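Local coordinates for protein 11S globulin subunit beta (PDB 2E9Q) that serves as a seed storage globulin, a nutrient reservoir whose mature subunits, each of two disulfide-linked chains, assemble into hexamers, at residues G46-W51 / D240-V245; G74-G79 / K176-G181; Y348-N353 / E395-K400; A354-V359 / G369-G374. All coordinates share one frame; numbering follows the deposited sequence. Where two conformers were deposited one is given.

Interaction 1 (G46-W51 / D240-V245). Unlike the reference sequence in segment 46-51: Gly46 (reference Ile).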
loop_
_atom_site.group_PDB
_atom_site.type_symbol
_atom_site.label_atom_id
_atom_site.label_comp_id
_atom_site.label_asym_id
_atom_site.label_seq_id
_atom_site.Cartn_x
_atom_site.Cartn_y
_atom_site.Cartn_z
ATOM N N GLY A 46 -11.982 36.048 6.041
ATOM C CA GLY A 46 -10.627 35.566 6.238
ATOM C C GLY A 46 -9.985 35.262 4.907
ATOM O O GLY A 46 -10.431 35.766 3.878
ATOM N N PHE A 47 -8.949 34.436 4.913
ATOM C CA PHE A 47 -8.277 34.089 3.669
ATOM C C PHE A 47 -7.497 32.786 3.788
ATOM O O PHE A 47 -7.060 32.401 4.868
ATOM C CB PHE A 47 -7.354 35.243 3.228
ATOM C CG PHE A 47 -6.289 35.592 4.227
ATOM C CD1 PHE A 47 -5.065 34.934 4.216
ATOM C CD2 PHE A 47 -6.509 36.584 5.176
ATOM C CE1 PHE A 47 -4.068 35.255 5.132
ATOM C CE2 PHE A 47 -5.523 36.920 6.106
ATOM C CZ PHE A 47 -4.294 36.253 6.084
ATOM N N THR A 48 -7.322 32.124 2.653
ATOM C CA THR A 48 -6.633 30.847 2.580
ATOM C C THR A 48 -5.367 30.902 1.737
ATOM O O THR A 48 -5.386 31.355 0.590
ATOM C CB THR A 48 -7.562 29.794 1.970
ATOM O OG1 THR A 48 -8.731 29.679 2.786
ATOM C CG2 THR A 48 -6.851 28.443 1.842
ATOM N N GLU A 49 -4.275 30.417 2.311
ATOM C CA GLU A 49 -3.000 30.383 1.628
ATOM C C GLU A 49 -2.630 28.918 1.364
ATOM O O GLU A 49 -2.850 28.046 2.225
ATOM C CB GLU A 49 -1.941 31.061 2.492
ATOM C CG GLU A 49 -2.183 32.561 2.698
ATOM C CD GLU A 49 -1.165 33.184 3.629
ATOM O OE1 GLU A 49 -1.310 33.040 4.864
ATOM O OE2 GLU A 49 -0.206 33.801 3.126
ATOM N N VAL A 50 -2.078 28.653 0.178
ATOM C CA VAL A 50 -1.696 27.296 -0.209
ATOM C C VAL A 50 -0.253 27.201 -0.685
ATOM O O VAL A 50 0.213 28.054 -1.445
ATOM C CB VAL A 50 -2.615 26.773 -1.323
ATOM C CG1 VAL A 50 -2.289 25.330 -1.629
ATOM C CG2 VAL A 50 -4.073 26.910 -0.901
ATOM N N TRP A 51 0.459 26.174 -0.229
ATOM C CA TRP A 51 1.841 25.988 -0.640
ATOM C C TRP A 51 1.864 25.294 -2.006
ATOM O O TRP A 51 0.825 24.842 -2.497
ATOM C CB TRP A 51 2.624 25.180 0.399
ATOM C CG TRP A 51 3.222 26.016 1.497
ATOM C CD1 TRP A 51 4.548 26.306 1.683
ATOM C CD2 TRP A 51 2.520 26.639 2.584
ATOM N NE1 TRP A 51 4.716 27.064 2.823
ATOM C CE2 TRP A 51 3.488 27.281 3.394
ATOM C CE3 TRP A 51 1.168 26.713 2.953
ATOM C CZ2 TRP A 51 3.144 27.993 4.558
ATOM C CZ3 TRP A 51 0.825 27.423 4.111
ATOM C CH2 TRP A 51 1.812 28.053 4.897
ATOM N N ASP A 240 -16.902 33.201 -0.960
ATOM C CA ASP A 240 -15.879 32.162 -1.022
ATOM C C ASP A 240 -16.055 31.177 0.152
ATOM O O ASP A 240 -17.172 30.973 0.617
ATOM C CB ASP A 240 -14.474 32.756 -1.035
ATOM C CG ASP A 240 -13.443 31.782 -1.601
ATOM O OD1 ASP A 240 -12.646 31.216 -0.822
ATOM O OD2 ASP A 240 -13.445 31.571 -2.834
ATOM N N ARG A 241 -14.968 30.602 0.651
ATOM C CA ARG A 241 -15.052 29.586 1.703
ATOM C C ARG A 241 -15.134 29.971 3.191
ATOM O O ARG A 241 -15.515 29.135 4.022
ATOM C CB ARG A 241 -13.900 28.599 1.515
ATOM C CG ARG A 241 -12.597 29.016 2.165
ATOM C CD ARG A 241 -11.423 28.342 1.463
ATOM N NE ARG A 241 -11.298 28.839 0.097
ATOM C CZ ARG A 241 -11.215 28.069 -0.982
ATOM N NH1 ARG A 241 -11.240 26.752 -0.847
ATOM N NH2 ARG A 241 -11.126 28.618 -2.195
ATOM N N ILE A 242 -14.756 31.199 3.542
ATOM C CA ILE A 242 -14.819 31.629 4.934
ATOM C C ILE A 242 -15.856 32.753 5.015
ATOM O O ILE A 242 -15.636 33.845 4.489
ATOM C CB ILE A 242 -13.441 32.127 5.420
ATOM C CG1 ILE A 242 -12.377 31.046 5.178
ATOM C CG2 ILE A 242 -13.495 32.466 6.900
ATOM C CD1 ILE A 242 -10.959 31.485 5.514
ATOM N N VAL A 243 -16.987 32.487 5.666
ATOM C CA VAL A 243 -18.059 33.474 5.747
ATOM C C VAL A 243 -18.328 34.136 7.106
ATOM O O VAL A 243 -17.987 33.610 8.165
ATOM C CB VAL A 243 -19.376 32.861 5.249
ATOM C CG1 VAL A 243 -19.174 32.251 3.868
ATOM C CG2 VAL A 243 -19.861 31.801 6.230
ATOM N N GLN A 244 -18.945 35.310 7.053
ATOM C CA GLN A 244 -19.290 36.052 8.259
ATOM C C GLN A 244 -20.614 35.483 8.755
ATOM O O GLN A 244 -21.576 35.400 7.994
ATOM C CB GLN A 244 -19.470 37.537 7.931
ATOM C CG GLN A 244 -19.492 38.455 9.144
ATOM C CD GLN A 244 -18.095 38.753 9.659
ATOM O OE1 GLN A 244 -17.918 39.438 10.672
ATOM N NE2 GLN A 244 -17.087 38.247 8.951
ATOM N N VAL A 245 -20.664 35.066 10.015
ATOM C CA VAL A 245 -21.909 34.529 10.557
ATOM C C VAL A 245 -22.801 35.710 10.929
ATOM O O VAL A 245 -22.355 36.670 11.561
ATOM C CB VAL A 245 -21.673 33.665 11.815
ATOM C CG1 VAL A 245 -20.697 32.547 11.498
ATOM C CG2 VAL A 245 -21.159 34.518 12.943
#
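Gly46 and Ile242 bring the two backbones nearest, CA to CA 5.9 Å, where strands 46-50 and 242-244 run antiparallel at 176° with their axes 7.4 Å apart and no hydrogen bond between them. Ile242 points toward the other strand. Its CD1 ends 3.6 Å from Phe47 N and 3.9 Å from Gly46 C, packed against the backbone. A CB at Gly46 would fall close to that methyl, and at these backbone angles it would also jam against the preceding carbonyl O, which by itself calls for glycine. Thr48 also points across. Its OG1 lies 3.3 Å from Arg241 CD, and the two side chains cross at about a right angle. The Arg241 chain bends at chi3 (66°), which turns the guanidinium back to Asp240. Arg241 NE gives a salt bridge to Asp240 OD1 at 2.9 Å, and Arg241 N donates to the same oxygen at 2.8 Å. Both donors come from one face of the carboxylate. Arg241 NH1 pairs further with Glu187. An alanine in place of Arg241 would probably leave Asp240 and Glu187 without their cationic mate and open a gap beside Thr48. The contact joins two different sheets of the N-terminal cupin domain. Across it an isoleucine methyl meets backbone and an arginine methylene meets a threonine hydroxyl, while the buried charges of Arg241 and Asp240 are paired within the same chain.

Interaction 2 (G74-G79 / K176-G181)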
loop_
_atom_site.group_PDB
_atom_site.type_symbol
_atom_site.label_atom_id
_atom_site.label_comp_id
_atom_site.label_asym_id
_atom_site.label_seq_id
_atom_site.Cartn_x
_atom_site.Cartn_y
_atom_site.Cartn_z
ATOM N N GLY A 74 -15.885 34.327 12.017
ATOM C CA GLY A 74 -15.691 33.674 10.736
ATOM C C GLY A 74 -16.062 32.203 10.730
ATOM O O GLY A 74 -15.786 31.476 11.681
ATOM N N LEU A 75 -16.687 31.764 9.644
ATOM C CA LEU A 75 -17.089 30.376 9.503
ATOM C C LEU A 75 -16.526 29.730 8.228
ATOM O O LEU A 75 -16.874 30.121 7.118
ATOM C CB LEU A 75 -18.619 30.277 9.482
ATOM C CG LEU A 75 -19.206 28.899 9.133
ATOM C CD1 LEU A 75 -18.981 27.926 10.292
ATOM C CD2 LEU A 75 -20.698 29.032 8.815
ATOM N N LEU A 76 -15.641 28.753 8.394
ATOM C CA LEU A 76 -15.091 28.037 7.253
ATOM C C LEU A 76 -16.186 27.050 6.907
ATOM O O LEU A 76 -16.528 26.186 7.711
ATOM C CB LEU A 76 -13.814 27.293 7.645
ATOM C CG LEU A 76 -13.221 26.302 6.629
ATOM C CD1 LEU A 76 -12.929 26.989 5.294
ATOM C CD2 LEU A 76 -11.944 25.702 7.225
ATOM N N LEU A 77 -16.762 27.196 5.726
ATOM C CA LEU A 77 -17.842 26.323 5.316
ATOM C C LEU A 77 -17.410 24.865 5.292
ATOM O O LEU A 77 -16.238 24.557 5.055
ATOM C CB LEU A 77 -18.352 26.748 3.944
ATOM C CG LEU A 77 -18.658 28.252 3.870
ATOM C CD1 LEU A 77 -19.177 28.604 2.492
ATOM C CD2 LEU A 77 -19.688 28.611 4.934
ATOM N N PRO A 78 -18.362 23.944 5.538
ATOM C CA PRO A 78 -18.082 22.504 5.551
ATOM C C PRO A 78 -17.780 21.877 4.203
ATOM O O PRO A 78 -18.423 22.171 3.199
ATOM C CB PRO A 78 -19.346 21.907 6.169
ATOM C CG PRO A 78 -20.410 22.813 5.667
ATOM C CD PRO A 78 -19.782 24.198 5.837
ATOM N N GLY A 79 -16.794 20.998 4.205
ATOM C CA GLY A 79 -16.430 20.289 3.002
ATOM C C GLY A 79 -15.647 19.055 3.401
ATOM O O GLY A 79 -15.271 18.909 4.570
ATOM N N LYS A 176 -11.156 19.088 -2.574
ATOM C CA LYS A 176 -12.034 19.357 -1.451
ATOM C C LYS A 176 -13.443 19.647 -1.956
ATOM O O LYS A 176 -13.659 20.556 -2.754
ATOM C CB LYS A 176 -11.514 20.504 -0.576
ATOM C CG LYS A 176 -12.316 20.613 0.719
ATOM C CD LYS A 176 -11.704 21.497 1.778
ATOM C CE LYS A 176 -12.717 21.705 2.909
ATOM N NZ LYS A 176 -12.215 22.576 3.987
ATOM N N PHE A 177 -14.393 18.835 -1.499
ATOM C CA PHE A 177 -15.804 18.943 -1.875
ATOM C C PHE A 177 -16.576 19.767 -0.842
ATOM O O PHE A 177 -16.816 19.305 0.281
ATOM C CB PHE A 177 -16.446 17.544 -1.971
ATOM C CG PHE A 177 -15.749 16.609 -2.925
ATOM C CD1 PHE A 177 -14.481 16.111 -2.636
ATOM C CD2 PHE A 177 -16.351 16.240 -4.121
ATOM C CE1 PHE A 177 -13.820 15.258 -3.531
ATOM C CE2 PHE A 177 -15.693 15.385 -5.025
ATOM C CZ PHE A 177 -14.429 14.899 -4.723
ATOM N N TYR A 178 -16.978 20.972 -1.230
ATOM C CA TYR A 178 -17.718 21.862 -0.346
ATOM C C TYR A 178 -19.220 21.643 -0.439
ATOM O O TYR A 178 -19.766 21.472 -1.533
ATOM C CB TYR A 178 -17.392 23.333 -0.665
ATOM C CG TYR A 178 -16.097 23.805 -0.058
ATOM C CD1 TYR A 178 -14.880 23.683 -0.739
ATOM C CD2 TYR A 178 -16.078 24.329 1.229
ATOM C CE1 TYR A 178 -13.675 24.076 -0.136
ATOM C CE2 TYR A 178 -14.891 24.718 1.836
ATOM C CZ TYR A 178 -13.697 24.592 1.157
ATOM O OH TYR A 178 -12.549 24.986 1.807
ATOM N N LEU A 179 -19.887 21.648 0.712
ATOM C CA LEU A 179 -21.335 21.458 0.744
ATOM C C LEU A 179 -22.097 22.762 0.505
ATOM O O LEU A 179 -23.255 22.738 0.094
ATOM C CB LEU A 179 -21.775 20.865 2.083
ATOM C CG LEU A 179 -21.159 19.540 2.559
ATOM C CD1 LEU A 179 -22.073 18.932 3.611
ATOM C CD2 LEU A 179 -21.000 18.577 1.410
ATOM N N ALA A 180 -21.451 23.898 0.760
ATOM C CA ALA A 180 -22.104 25.194 0.559
ATOM C C ALA A 180 -21.164 26.263 0.027
ATOM O O ALA A 180 -19.946 26.090 0.025
ATOM C CB ALA A 180 -22.720 25.673 1.859
ATOM N N GLY A 181 -21.744 27.380 -0.410
ATOM C CA GLY A 181 -20.952 28.485 -0.925
ATOM C C GLY A 181 -20.402 28.246 -2.317
ATOM O O GLY A 181 -20.801 27.318 -3.006
HETATM O O HOH W 1 -14.354 22.989 5.754
#
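Leu179 N donates to Pro78 O at 2.9 Å, and the bond is nearly straight, with an angle of 176° at the hydrogen. It is the one direct hydrogen bond between 74-79 and 176-181, whose strands meet at 108°. Next to it Gly79 and Tyr178 form an antiparallel non-hydrogen-bonded pair, with Gly79 CA only 3.9 Å from Tyr178 CA. Gly79 CA also lies 2.9 Å from Phe177 O. A CB at Gly79 would clash with that oxygen, so this position has no room for a side chain.

The Tyr178 ring is turned edge-on to Leu77 O, which sits near the ring plane, 3.5 Å from Tyr178 CE2. At the far end of the ring Leu76 CD1 approaches Tyr178 OH at 4.0 Å, the two side chains crossing at about a right angle. Lys176 runs fully extended past Gly79. Its ammonium reaches a water, which it contacts through NZ at 2.8 Å and which in turn donates to Leu77 O. A weak bond also links Lys176 NZ to Tyr178 OH. The Leu77 side chain turns to 180-181: with CG anti to the carbonyl carbon (chi1 -50°), CD1 lies 3.6 Å from Ala180 O, beside Gly181 CA. Pro78 CG packs on Leu179 CB.

A second subunit packs here, with Tyr429 of that subunit hydrogen-bonded to Leu179 O and Met428 of that subunit against Pro78. The chemistry is mixed. Leu77 O, at the edge of the Tyr178 ring in a buried contact, meets the lysine charge through a water, which is likely to ease the burial of both.

Interaction 3 (Y348-N353 / E395-K400)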
loop_
_atom_site.group_PDB
_atom_site.type_symbol
_atom_site.label_atom_id
_atom_site.label_comp_id
_atom_site.label_asym_id
_atom_site.label_seq_id
_atom_site.Cartn_x
_atom_site.Cartn_y
_atom_site.Cartn_z
ATOM N N TYR A 348 6.614 23.138 9.783
ATOM C CA TYR A 348 6.072 24.478 9.599
ATOM C C TYR A 348 6.543 25.299 10.811
ATOM O O TYR A 348 6.239 24.956 11.958
ATOM C CB TYR A 348 4.548 24.467 9.573
ATOM C CG TYR A 348 3.960 25.852 9.564
ATOM C CD1 TYR A 348 3.776 26.546 8.370
ATOM C CD2 TYR A 348 3.638 26.500 10.762
ATOM C CE1 TYR A 348 3.289 27.860 8.366
ATOM C CE2 TYR A 348 3.152 27.803 10.768
ATOM C CZ TYR A 348 2.979 28.480 9.575
ATOM O OH TYR A 348 2.486 29.771 9.586
ATOM N N ALA A 349 7.278 26.378 10.557
ATOM C CA ALA A 349 7.788 27.219 11.634
ATOM C C ALA A 349 6.690 28.134 12.181
ATOM O O ALA A 349 6.121 28.934 11.442
ATOM C CB ALA A 349 8.966 28.042 11.130
ATOM N N THR A 350 6.387 28.011 13.471
ATOM C CA THR A 350 5.336 28.840 14.069
ATOM C C THR A 350 5.883 30.128 14.670
ATOM O O THR A 350 5.141 31.071 14.886
ATOM C CB THR A 350 4.566 28.085 15.172
ATOM O OG1 THR A 350 5.494 27.583 16.138
ATOM C CG2 THR A 350 3.786 26.923 14.576
ATOM N N ARG A 351 7.181 30.167 14.937
ATOM C CA ARG A 351 7.781 31.372 15.498
ATOM C C ARG A 351 9.295 31.342 15.441
ATOM O O ARG A 351 9.903 30.283 15.471
ATOM C CB ARG A 351 7.352 31.550 16.956
ATOM C CG ARG A 351 6.558 32.816 17.226
ATOM C CD ARG A 351 6.672 33.157 18.690
ATOM N NE ARG A 351 8.080 33.166 19.056
ATOM C CZ ARG A 351 8.588 32.529 20.099
ATOM N NH1 ARG A 351 9.893 32.590 20.344
ATOM N NH2 ARG A 351 7.792 31.835 20.898
ATOM N N GLY A 352 9.905 32.518 15.373
ATOM C CA GLY A 352 11.353 32.587 15.342
ATOM C C GLY A 352 11.978 32.168 14.028
ATOM O O GLY A 352 11.356 32.233 12.963
ATOM N N ASN A 353 13.229 31.737 14.098
ATOM C CA ASN A 353 13.933 31.293 12.911
ATOM C C ASN A 353 15.075 30.429 13.380
ATOM O O ASN A 353 15.414 30.435 14.557
ATOM C CB ASN A 353 14.457 32.483 12.094
ATOM C CG ASN A 353 15.582 33.229 12.792
ATOM O OD1 ASN A 353 15.342 34.125 13.602
ATOM N ND2 ASN A 353 16.821 32.846 12.486
ATOM N N GLU A 395 10.462 27.849 16.954
ATOM C CA GLU A 395 9.308 27.052 17.343
ATOM C C GLU A 395 8.562 26.509 16.121
ATOM O O GLU A 395 8.383 27.221 15.128
ATOM C CB GLU A 395 8.372 27.878 18.231
ATOM C CG GLU A 395 8.852 27.937 19.672
ATOM C CD GLU A 395 8.205 29.044 20.480
ATOM O OE1 GLU A 395 6.964 29.166 20.459
ATOM O OE2 GLU A 395 8.949 29.788 21.148
ATOM N N TRP A 396 8.110 25.257 16.196
ATOM C CA TRP A 396 7.440 24.658 15.046
ATOM C C TRP A 396 6.512 23.481 15.318
ATOM O O TRP A 396 6.452 22.937 16.423
ATOM C CB TRP A 396 8.504 24.162 14.070
ATOM C CG TRP A 396 9.155 22.906 14.544
ATOM C CD1 TRP A 396 8.790 21.627 14.235
ATOM C CD2 TRP A 396 10.221 22.798 15.498
ATOM N NE1 TRP A 396 9.556 20.730 14.935
ATOM C CE2 TRP A 396 10.444 21.421 15.719
ATOM C CE3 TRP A 396 11.003 23.732 16.190
ATOM C CZ2 TRP A 396 11.420 20.950 16.600
ATOM C CZ3 TRP A 396 11.976 23.270 17.073
ATOM C CH2 TRP A 396 12.174 21.885 17.269
ATOM N N ILE A 397 5.815 23.090 14.258
ATOM C CA ILE A 397 4.945 21.930 14.263
ATOM C C ILE A 397 5.394 21.108 13.051
ATOM O O ILE A 397 5.400 21.600 11.910
ATOM C CB ILE A 397 3.451 22.307 14.122
ATOM C CG1 ILE A 397 2.607 21.042 14.173
ATOM C CG2 ILE A 397 3.192 23.048 12.837
ATOM C CD1 ILE A 397 2.757 20.277 15.463
ATOM N N ALA A 398 5.792 19.869 13.309
ATOM C CA ALA A 398 6.264 18.973 12.265
ATOM C C ALA A 398 5.314 17.802 12.021
ATOM O O ALA A 398 5.169 16.933 12.875
ATOM C CB ALA A 398 7.635 18.445 12.635
ATOM N N PHE A 399 4.686 17.774 10.851
ATOM C CA PHE A 399 3.766 16.697 10.511
ATOM C C PHE A 399 4.524 15.489 9.962
ATOM O O PHE A 399 5.459 15.640 9.168
ATOM C CB PHE A 399 2.738 17.174 9.481
ATOM C CG PHE A 399 2.007 18.408 9.896
ATOM C CD1 PHE A 399 2.485 19.668 9.546
ATOM C CD2 PHE A 399 0.842 18.315 10.661
ATOM C CE1 PHE A 399 1.813 20.830 9.948
ATOM C CE2 PHE A 399 0.159 19.463 11.073
ATOM C CZ PHE A 399 0.645 20.727 10.714
ATOM N N LYS A 400 4.107 14.301 10.399
ATOM C CA LYS A 400 4.720 13.042 9.998
ATOM C C LYS A 400 3.772 12.239 9.118
ATOM O O LYS A 400 2.567 12.210 9.359
ATOM C CB LYS A 400 5.067 12.216 11.240
ATOM C CG LYS A 400 5.821 12.984 12.317
ATOM C CD LYS A 400 7.202 13.441 11.864
ATOM C CE LYS A 400 7.875 14.224 12.979
ATOM N NZ LYS A 400 9.258 14.642 12.656
#
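A classic beta bulge joins strands 345-350 and 393-400 in a sheet of the C-terminal cupin domain, where Thr350 and Arg351 both face Glu395. Glu395 O takes both backbone donors, Thr350 N at 2.7 Å and Arg351 N at 3.2 Å, from the same face of its carbonyl plane. Glu395 N answers to Arg351 O. Thr350 OG1 adds a weak bond to Glu395 O, because chi1 of 54° sets it between the backbone N and the carbonyl carbon. The main polar partner of that hydroxyl is Arg326.

Before the bulge the pairing is regular. Tyr348 N bonds to Ile397 O at 2.9 Å, and Ile397 N bonds back to Tyr348 O. On the face of this pair Tyr348 CB packs on Ile397 CG2 at 3.8 Å. The phenol then leads away to Arg67. On the other face Trp396 CB rests 3.2 Å from Tyr348 O, and the indole leaves the contact toward Lys387, a magnesium-binding position about 4 Å from it, side chain to side chain.

At the bulge itself the side chains of Arg351 and Glu395 lie side by side, pointing the same way. They form a salt bridge through Arg351 NH2 and Glu395 OE2. Its modelled length is too short to trust, and Glu395 has a second conformer. The carboxylate and guanidinium planes stand 87° apart. Arg351 NH1 is held separately by Arg392 O.

The bulge runs straight into the corner at Arg351 and Gly352, where the chain leaves one sheet of the cupin beta-barrel for the other.

Interaction 4 (A354-V359 / G369-G374)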
loop_
_atom_site.group_PDB
_atom_site.type_symbol
_atom_site.label_atom_id
_atom_site.label_comp_id
_atom_site.label_asym_id
_atom_site.label_seq_id
_atom_site.Cartn_x
_atom_site.Cartn_y
_atom_site.Cartn_z
ATOM N N ALA A 354 15.662 29.671 12.467
ATOM C CA ALA A 354 16.757 28.794 12.827
ATOM C C ALA A 354 17.579 28.437 11.604
ATOM O O ALA A 354 17.112 28.550 10.469
ATOM C CB ALA A 354 16.205 27.528 13.449
ATOM N N ARG A 355 18.808 28.006 11.841
ATOM C CA ARG A 355 19.657 27.593 10.746
ATOM C C ARG A 355 19.459 26.095 10.718
ATOM O O ARG A 355 19.528 25.436 11.756
ATOM C CB ARG A 355 21.137 27.901 10.990
ATOM C CG ARG A 355 21.987 27.544 9.764
ATOM C CD ARG A 355 23.491 27.640 9.989
ATOM N NE ARG A 355 24.219 27.333 8.758
ATOM C CZ ARG A 355 25.537 27.172 8.675
ATOM N NH1 ARG A 355 26.299 27.286 9.755
ATOM N NH2 ARG A 355 26.096 26.898 7.504
ATOM N N VAL A 356 19.201 25.563 9.533
ATOM C CA VAL A 356 18.979 24.136 9.370
ATOM C C VAL A 356 19.826 23.541 8.256
ATOM O O VAL A 356 19.948 24.128 7.182
ATOM C CB VAL A 356 17.507 23.848 9.037
ATOM C CG1 VAL A 356 17.292 22.348 8.905
ATOM C CG2 VAL A 356 16.607 24.429 10.116
ATOM N N GLN A 357 20.403 22.373 8.522
ATOM C CA GLN A 357 21.202 21.666 7.539
ATOM C C GLN A 357 20.669 20.249 7.400
ATOM O O GLN A 357 20.351 19.588 8.398
ATOM C CB GLN A 357 22.678 21.619 7.938
ATOM C CG GLN A 357 23.378 22.974 7.946
ATOM C CD GLN A 357 24.890 22.855 7.817
ATOM O OE1 GLN A 357 25.517 22.017 8.459
ATOM N NE2 GLN A 357 25.478 23.704 6.984
ATOM N N VAL A 358 20.566 19.793 6.157
ATOM C CA VAL A 358 20.068 18.463 5.849
ATOM C C VAL A 358 21.071 17.787 4.927
ATOM O O VAL A 358 21.566 18.402 3.985
ATOM C CB VAL A 358 18.702 18.544 5.137
ATOM C CG1 VAL A 358 18.161 17.144 4.891
ATOM C CG2 VAL A 358 17.721 19.383 5.968
ATOM N N VAL A 359 21.368 16.521 5.195
ATOM C CA VAL A 359 22.330 15.789 4.393
ATOM C C VAL A 359 21.714 14.518 3.845
ATOM O O VAL A 359 20.900 13.871 4.512
ATOM C CB VAL A 359 23.587 15.445 5.231
ATOM C CG1 VAL A 359 24.564 14.626 4.412
ATOM C CG2 VAL A 359 24.253 16.732 5.711
ATOM N N GLY A 369 20.483 26.539 5.230
ATOM C CA GLY A 369 20.027 27.908 5.319
ATOM C C GLY A 369 19.082 28.149 6.473
ATOM O O GLY A 369 19.064 27.403 7.448
ATOM N N GLU A 370 18.283 29.198 6.346
ATOM C CA GLU A 370 17.337 29.576 7.376
ATOM C C GLU A 370 15.910 29.158 7.077
ATOM O O GLU A 370 15.520 29.005 5.925
ATOM C CB GLU A 370 17.341 31.095 7.557
ATOM C CG GLU A 370 18.611 31.674 8.137
ATOM C CD GLU A 370 18.846 31.226 9.564
ATOM O OE1 GLU A 370 19.710 30.345 9.772
ATOM O OE2 GLU A 370 18.156 31.749 10.475
ATOM N N VAL A 371 15.144 28.985 8.147
ATOM C CA VAL A 371 13.732 28.667 8.074
ATOM C C VAL A 371 13.142 29.701 9.019
ATOM O O VAL A 371 13.563 29.803 10.172
ATOM C CB VAL A 371 13.405 27.258 8.605
ATOM C CG1 VAL A 371 11.922 27.011 8.480
ATOM C CG2 VAL A 371 14.159 26.209 7.824
ATOM N N ARG A 372 12.186 30.480 8.532
ATOM C CA ARG A 372 11.589 31.511 9.358
ATOM C C ARG A 372 10.102 31.267 9.564
ATOM O O ARG A 372 9.464 30.549 8.786
ATOM C CB ARG A 372 11.794 32.882 8.713
ATOM C CG ARG A 372 13.195 33.111 8.185
ATOM C CD ARG A 372 13.392 34.544 7.718
ATOM N NE ARG A 372 14.660 34.717 7.012
ATOM C CZ ARG A 372 15.850 34.351 7.489
ATOM N NH1 ARG A 372 15.960 33.780 8.687
ATOM N NH2 ARG A 372 16.940 34.556 6.758
ATOM N N GLU A 373 9.564 31.875 10.619
ATOM C CA GLU A 373 8.151 31.761 10.953
ATOM C C GLU A 373 7.341 31.844 9.679
ATOM O O GLU A 373 7.590 32.707 8.846
ATOM C CB GLU A 373 7.729 32.896 11.899
ATOM C CG GLU A 373 6.245 32.883 12.297
ATOM C CD GLU A 373 5.321 33.496 11.243
ATOM O OE1 GLU A 373 4.145 33.075 11.165
ATOM O OE2 GLU A 373 5.755 34.407 10.502
ATOM N N GLY A 374 6.380 30.939 9.530
ATOM C CA GLY A 374 5.535 30.956 8.352
ATOM C C GLY A 374 6.035 30.098 7.212
ATOM O O GLY A 374 5.321 29.905 6.229
#
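The beta hairpin of strands 353-359 and 365-372 belongs to the C-terminal cupin domain. Ala354 and Val371 form a hydrogen-bonded pair, with Ala354 N to Val371 O and Val371 N to Ala354 O both 3.1 Å. Val356 and Gly369 form the next such pair. There Val356 N meets Gly369 O at 2.8 Å in a nearly straight bond of 172°. Between them Arg355 and Glu370 are a non-hydrogen-bonded pair.

Glu370 folds over the neighbouring strand. The chain bends at chi2 (-66°) and lays its carboxylate on the backbone, OE1 only 2.9 Å from Arg355 CA. The approach is tight and makes no hydrogen bond, and Ala354 O beside it is another acceptor. Arg355 extends past at about a right angle to a salt bridge with Asp368, though its two deposited conformers leave the side-chain detail less certain. Glu370 OE2 takes a hydrogen bond from Asn353 and has a weak, long salt bridge to Arg372. An alanine at Glu370 would probably leave the Asn353 amide without its acceptor and Arg372 without this charge, and would uncover the backbone at Arg355.

On the opposite face Val356 CG2 touches Val371 CG2 at 3.8 Å. Val356 lies about 4 Å from Lys387, side chain to side chain, and Phe394 touches both Ala354 and Val371. This is an antiparallel beta hairpin of the cupin beta-barrel, with Arg355 and Glu370 on one face and Val356 and Val371 on the other.

How the interactions relate
Interactions 1 and 2 lie in the N-terminal cupin domain and 3 and 4 in the C-terminal one. Within each pair the centres are 10 Å apart. Strand 74-81 pairs with 242-244 and so ties 1 to 2, with Val243 O 2.7 Å from Leu75 N. Interaction 3 passes into 4 through the chain itself, and Ala349 O lies 2.8 Å from Gly374 N. Trp51 crosses between the domains: its CH2 packs 3.8 Å from Tyr348 CE1, and its CZ2 meets Gly374 O. Interaction 2 stays about 14 Å from 3, nearest atoms. Lys387, a magnesium-binding position, lies near 3 and 4. Interactions 1 and 2 border the second subunit, and 4 the third.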